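Side-chain contacts in integron gene cassette protein HFX_CASS2 (Uncultured bacterium, PDB 3FXH), which is of unknown function, being a small all-helical protein encoded by a mobile integron gene cassette and found as a two-chain assembly: residues Phe53-Leu56 / Ser57-Arg61; Glu95-Phe98 / Gly99-Asn103. All blocks are in the same frame, centred on the assembly; numbering follows the deposited sequence.

Both contacts are local, and neither encloses a long loop. From the N terminus, the chain first passes helix 24-43. Contact 1 then covers the end of helix 50-58 and the turn that leads into helix 62-69. Contact 2 follows in series, on the last turns of helix 88-102. The two do not nest or cross. In space they are neighbours, with centres about 8 Å apart, on the same side of the chain's centre. S57 CB lies 3.6 Å from A102 CB, and F53 and S57 both touch F98. Thus helices 50-58 and 88-102 pack together here, and both also meet helix 116-131.

Contact 1: Phe53-Leu56 / Ser57-Arg61; sequences FHEL and SEQER
The carbonyl oxygen of F53 is gripped twice by S57. S57 N reaches F53 O at 3.0 Å as the normal helical bond, and S57 OG donates to F53 O at 2.9 Å. The two donors come from opposite faces of the carbonyl plane. With OG anti to its own carbonyl carbon (chi1 -60°), the hydroxyl is turned back along the helix onto this oxygen. S57 OG also sits over one face of the F53 ring, offset toward the rim, 3.3 Å from F53 CZ. This buried hydroxyl is therefore satisfied within its own helix. Cutting F53 back to an alanine is likely to strip the S57 hydroxyl of this ring face and to open a gap against helix 116-131.

The helix ends in a Schellman motif. E60 has positive phi and is the C-prime residue; R61 N bonds L56 O at 2.8 Å, and E60 N bonds S57 O. R61 then folds back. Its guanidinium lies with one face on L56 CD2, 3.6 Å from R61 CZ. Q59 OE1 fixes its rotation, accepting from R61 NE at 2.6 Å and from R61 NH2. It lies in the guanidinium plane, and a side-on grip by two nitrogens results. E55 runs alongside Q59, with E55 CG 3.2 Å from Q59 NE2. The E55 carboxylate stays beyond salt-bridge range of R61, but its charge may still weakly attract the guanidinium.

R61 is the N-cap of helix 62-69, which adds F62 edge-to-face with F53 and F65 on L56. F53 also packs on A116, L119, A120 and I123 of helix 116-131, and with S57 on F98 and A102 of helix 88-102.

Contact 2: Glu95-Phe98 / Gly99-Asn103; sequences ENAF and GRHAN
R100 lies back over A97, one turn earlier in helix 88-102. Its chain bends at chi3 (-78°), which brings the guanidinium over the A97 backbone and methyl. One face covers A97 CA, and R100 NH2 comes to 3.5 Å from A97 CB. N96 meets the same group at its edge. The N96 amide and the guanidinium planes are 37° apart.

The tight part is the buried side. The backbone bonds run i to i+4 without a break: H101 N to A97 O at 3.0 Å and A102 N to F98 O at 2.8 Å, the former nearly straight at 170°. H101 also turns a ring edge to the A97 carbonyl, with H101 CD2 3.0 Å from A97 O. A102 CB sits 3.2 Å from F98 O. Beyond its own helix, F98 meets the F62 ring and packs on F53, S57 and C124, while A97 packs on I127.

The other side is more open. N96 and R100 are partly exposed. Past A102 the helical bonding weakens: N103 N makes weak bonds to G99 O, at 3.2 Å, and to R100 O.

Chemically, the contact divides its work. Backbone bonds and nonpolar packing hold the inner side, and charged ends reach to other helices. R100 NH2 makes a salt bridge with E130 of helix 116-131. E95 accepts from I63 N and A64 N in the first turn of helix 62-69, where its negative charge probably suits the helix dipole.

Contact 1: Phe53-Leu56 / Ser57-Arg61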
loop_
_atom_site.group_PDB
_atom_site.type_symbol
_atom_site.label_atom_id
_atom_site.label_comp_id
_atom_site.label_asym_id
_atom_site.label_seq_id
_atom_site.Cartn_x
_atom_site.Cartn_y
_atom_site.Cartn_z
ATOM N N PHE A 53 -10.464 -13.138 -5.596
ATOM C CA PHE A 53 -9.130 -12.893 -5.085
ATOM C C PHE A 53 -8.572 -14.140 -4.394
ATOM O O PHE A 53 -7.428 -14.521 -4.628
ATOM C CB PHE A 53 -9.058 -11.687 -4.141
ATOM C CG PHE A 53 -7.721 -11.568 -3.466
ATOM C CD1 PHE A 53 -6.633 -11.081 -4.164
ATOM C CD2 PHE A 53 -7.531 -12.042 -2.175
ATOM C CE1 PHE A 53 -5.381 -11.030 -3.574
ATOM C CE2 PHE A 53 -6.294 -11.997 -1.575
ATOM C CZ PHE A 53 -5.210 -11.487 -2.274
ATOM N N HIS A 54 -9.380 -14.786 -3.553
ATOM C CA HIS A 54 -8.913 -15.974 -2.844
ATOM C C HIS A 54 -8.651 -17.150 -3.791
ATOM O O HIS A 54 -7.723 -17.934 -3.582
ATOM C CB HIS A 54 -9.883 -16.365 -1.710
ATOM C CG HIS A 54 -9.745 -15.502 -0.496
ATOM N ND1 HIS A 54 -8.680 -15.608 0.376
ATOM C CD2 HIS A 54 -10.512 -14.487 -0.030
ATOM C CE1 HIS A 54 -8.797 -14.695 1.326
ATOM N NE2 HIS A 54 -9.901 -14.004 1.104
ATOM N N GLU A 55 -9.463 -17.258 -4.838
ATOM C CA GLU A 55 -9.292 -18.316 -5.831
ATOM C C GLU A 55 -7.984 -18.132 -6.610
ATOM O O GLU A 55 -7.168 -19.050 -6.708
ATOM C CB GLU A 55 -10.495 -18.338 -6.782
ATOM C CG GLU A 55 -10.330 -19.203 -8.019
ATOM C CD GLU A 55 -11.601 -19.263 -8.860
ATOM O OE1 GLU A 55 -12.668 -18.858 -8.350
ATOM O OE2 GLU A 55 -11.532 -19.715 -10.025
ATOM N N LEU A 56 -7.784 -16.936 -7.152
ATOM C CA LEU A 56 -6.564 -16.630 -7.898
ATOM C C LEU A 56 -5.295 -16.828 -7.063
ATOM O O LEU A 56 -4.307 -17.377 -7.541
ATOM C CB LEU A 56 -6.621 -15.202 -8.439
ATOM C CG LEU A 56 -7.751 -14.980 -9.452
ATOM C CD1 LEU A 56 -7.824 -13.520 -9.854
ATOM C CD2 LEU A 56 -7.537 -15.866 -10.666
ATOM N N SER A 57 -5.331 -16.366 -5.817
ATOM C CA SER A 57 -4.181 -16.464 -4.929
ATOM C C SER A 57 -3.871 -17.916 -4.599
ATOM O O SER A 57 -2.712 -18.327 -4.607
ATOM C CB SER A 57 -4.429 -15.684 -3.640
ATOM O OG SER A 57 -4.664 -14.316 -3.922
ATOM N N GLU A 58 -4.914 -18.680 -4.284
ATOM C CA GLU A 58 -4.757 -20.090 -3.974
ATOM C C GLU A 58 -4.152 -20.841 -5.162
ATOM O O GLU A 58 -3.367 -21.785 -4.991
ATOM C CB GLU A 58 -6.118 -20.684 -3.586
ATOM C CG GLU A 58 -6.184 -22.185 -3.555
ATOM C CD GLU A 58 -7.572 -22.686 -3.180
ATOM O OE1 GLU A 58 -8.529 -21.876 -3.217
ATOM O OE2 GLU A 58 -7.701 -23.884 -2.844
ATOM N N GLN A 59 -4.525 -20.422 -6.367
ATOM C CA GLN A 59 -4.001 -21.034 -7.574
ATOM C C GLN A 59 -2.694 -20.352 -7.958
ATOM O O GLN A 59 -2.153 -20.586 -9.036
ATOM C CB GLN A 59 -5.006 -20.903 -8.710
ATOM C CG GLN A 59 -6.230 -21.800 -8.565
ATOM C CD GLN A 59 -7.367 -21.356 -9.459
ATOM O OE1 GLN A 59 -7.150 -20.695 -10.473
ATOM N NE2 GLN A 59 -8.586 -21.703 -9.081
ATOM N N GLU A 60 -2.210 -19.490 -7.069
ATOM C CA GLU A 60 -0.926 -18.826 -7.257
ATOM C C GLU A 60 -0.830 -18.136 -8.620
ATOM O O GLU A 60 0.164 -18.293 -9.322
ATOM C CB GLU A 60 0.219 -19.840 -7.076
ATOM C CG GLU A 60 0.123 -20.687 -5.802
ATOM C CD GLU A 60 1.485 -21.239 -5.364
ATOM O OE1 GLU A 60 2.415 -21.267 -6.200
ATOM O OE2 GLU A 60 1.629 -21.633 -4.185
ATOM N N ARG A 61 -1.859 -17.368 -8.984
ATOM C CA ARG A 61 -1.883 -16.691 -10.279
ATOM C C ARG A 61 -2.594 -15.331 -10.239
ATOM O O ARG A 61 -3.111 -14.840 -11.248
ATOM C CB ARG A 61 -2.479 -17.600 -11.360
ATOM C CG ARG A 61 -3.994 -17.738 -11.328
ATOM C CD ARG A 61 -4.454 -18.778 -12.359
ATOM N NE ARG A 61 -5.846 -19.164 -12.144
ATOM C CZ ARG A 61 -6.876 -18.690 -12.840
ATOM N NH1 ARG A 61 -6.673 -17.832 -13.828
ATOM N NH2 ARG A 61 -8.108 -19.095 -12.560
#

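Contact 2: Glu95-Phe98 / Gly99-Asn103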
loop_
_atom_site.group_PDB
_atom_site.type_symbol
_atom_site.label_atom_id
_atom_site.label_comp_id
_atom_site.label_asym_id
_atom_site.label_seq_id
_atom_site.Cartn_x
_atom_site.Cartn_y
_atom_site.Cartn_z
ATOM N N GLU A 95 3.863 -14.894 -6.286
ATOM C CA GLU A 95 2.610 -15.627 -6.508
ATOM C C GLU A 95 2.317 -16.624 -5.385
ATOM O O GLU A 95 1.178 -16.762 -4.941
ATOM C CB GLU A 95 2.632 -16.362 -7.855
ATOM C CG GLU A 95 2.733 -15.440 -9.061
ATOM C CD GLU A 95 1.409 -14.807 -9.450
ATOM O OE1 GLU A 95 0.604 -14.453 -8.557
ATOM O OE2 GLU A 95 1.177 -14.646 -10.665
ATOM N N ASN A 96 3.345 -17.348 -4.952
ATOM C CA ASN A 96 3.186 -18.312 -3.873
ATOM C C ASN A 96 2.884 -17.603 -2.559
ATOM O O ASN A 96 2.102 -18.089 -1.738
ATOM C CB ASN A 96 4.442 -19.175 -3.730
ATOM C CG ASN A 96 4.419 -20.033 -2.475
ATOM O OD1 ASN A 96 3.854 -21.128 -2.467
ATOM N ND2 ASN A 96 5.034 -19.538 -1.411
ATOM N N ALA A 97 3.512 -16.451 -2.364
ATOM C CA ALA A 97 3.312 -15.683 -1.139
ATOM C C ALA A 97 1.857 -15.221 -1.024
ATOM O O ALA A 97 1.266 -15.287 0.048
ATOM C CB ALA A 97 4.270 -14.516 -1.075
ATOM N N PHE A 98 1.265 -14.775 -2.131
ATOM C CA PHE A 98 -0.159 -14.433 -2.108
ATOM C C PHE A 98 -1.003 -15.640 -1.708
ATOM O O PHE A 98 -1.925 -15.528 -0.901
ATOM C CB PHE A 98 -0.627 -13.909 -3.467
ATOM C CG PHE A 98 -0.463 -12.428 -3.631
ATOM C CD1 PHE A 98 -1.429 -11.552 -3.157
ATOM C CD2 PHE A 98 0.659 -11.911 -4.250
ATOM C CE1 PHE A 98 -1.279 -10.188 -3.302
ATOM C CE2 PHE A 98 0.812 -10.552 -4.398
ATOM C CZ PHE A 98 -0.154 -9.685 -3.915
ATOM N N GLY A 99 -0.684 -16.792 -2.290
ATOM C CA GLY A 99 -1.391 -18.022 -1.982
ATOM C C GLY A 99 -1.343 -18.324 -0.498
ATOM O O GLY A 99 -2.372 -18.618 0.118
ATOM N N ARG A 100 -0.148 -18.230 0.079
ATOM C CA ARG A 100 0.059 -18.527 1.498
ATOM C C ARG A 100 -0.711 -17.578 2.409
ATOM O O ARG A 100 -1.398 -18.006 3.337
ATOM C CB ARG A 100 1.547 -18.466 1.855
ATOM C CG ARG A 100 2.376 -19.598 1.270
ATOM C CD ARG A 100 3.801 -19.584 1.812
ATOM N NE ARG A 100 4.663 -18.581 1.179
ATOM C CZ ARG A 100 5.088 -17.471 1.776
ATOM N NH1 ARG A 100 4.713 -17.199 3.018
ATOM N NH2 ARG A 100 5.887 -16.631 1.129
ATOM N N HIS A 101 -0.575 -16.281 2.154
ATOM C CA HIS A 101 -1.213 -15.288 3.005
ATOM C C HIS A 101 -2.733 -15.273 2.835
ATOM O O HIS A 101 -3.469 -15.179 3.822
ATOM C CB HIS A 101 -0.592 -13.900 2.792
ATOM C CG HIS A 101 0.819 -13.792 3.284
ATOM N ND1 HIS A 101 1.132 -13.519 4.600
ATOM C CD2 HIS A 101 2.003 -13.921 2.638
ATOM C CE1 HIS A 101 2.445 -13.487 4.741
ATOM N NE2 HIS A 101 2.998 -13.726 3.564
ATOM N N ALA A 102 -3.212 -15.401 1.600
ATOM C CA ALA A 102 -4.657 -15.383 1.372
ATOM C C ALA A 102 -5.318 -16.644 1.936
ATOM O O ALA A 102 -6.539 -16.702 2.075
ATOM C CB ALA A 102 -4.978 -15.224 -0.101
ATOM N N ASN A 103 -4.505 -17.654 2.244
ATOM C CA ASN A 103 -4.991 -18.862 2.919
ATOM C C ASN A 103 -5.281 -18.645 4.407
ATOM O O ASN A 103 -5.940 -19.463 5.030
ATOM C CB ASN A 103 -3.980 -20.009 2.759
ATOM C CG ASN A 103 -4.388 -21.273 3.512
ATOM O OD1 ASN A 103 -5.289 -21.997 3.091
ATOM N ND2 ASN A 103 -3.705 -21.552 4.621
#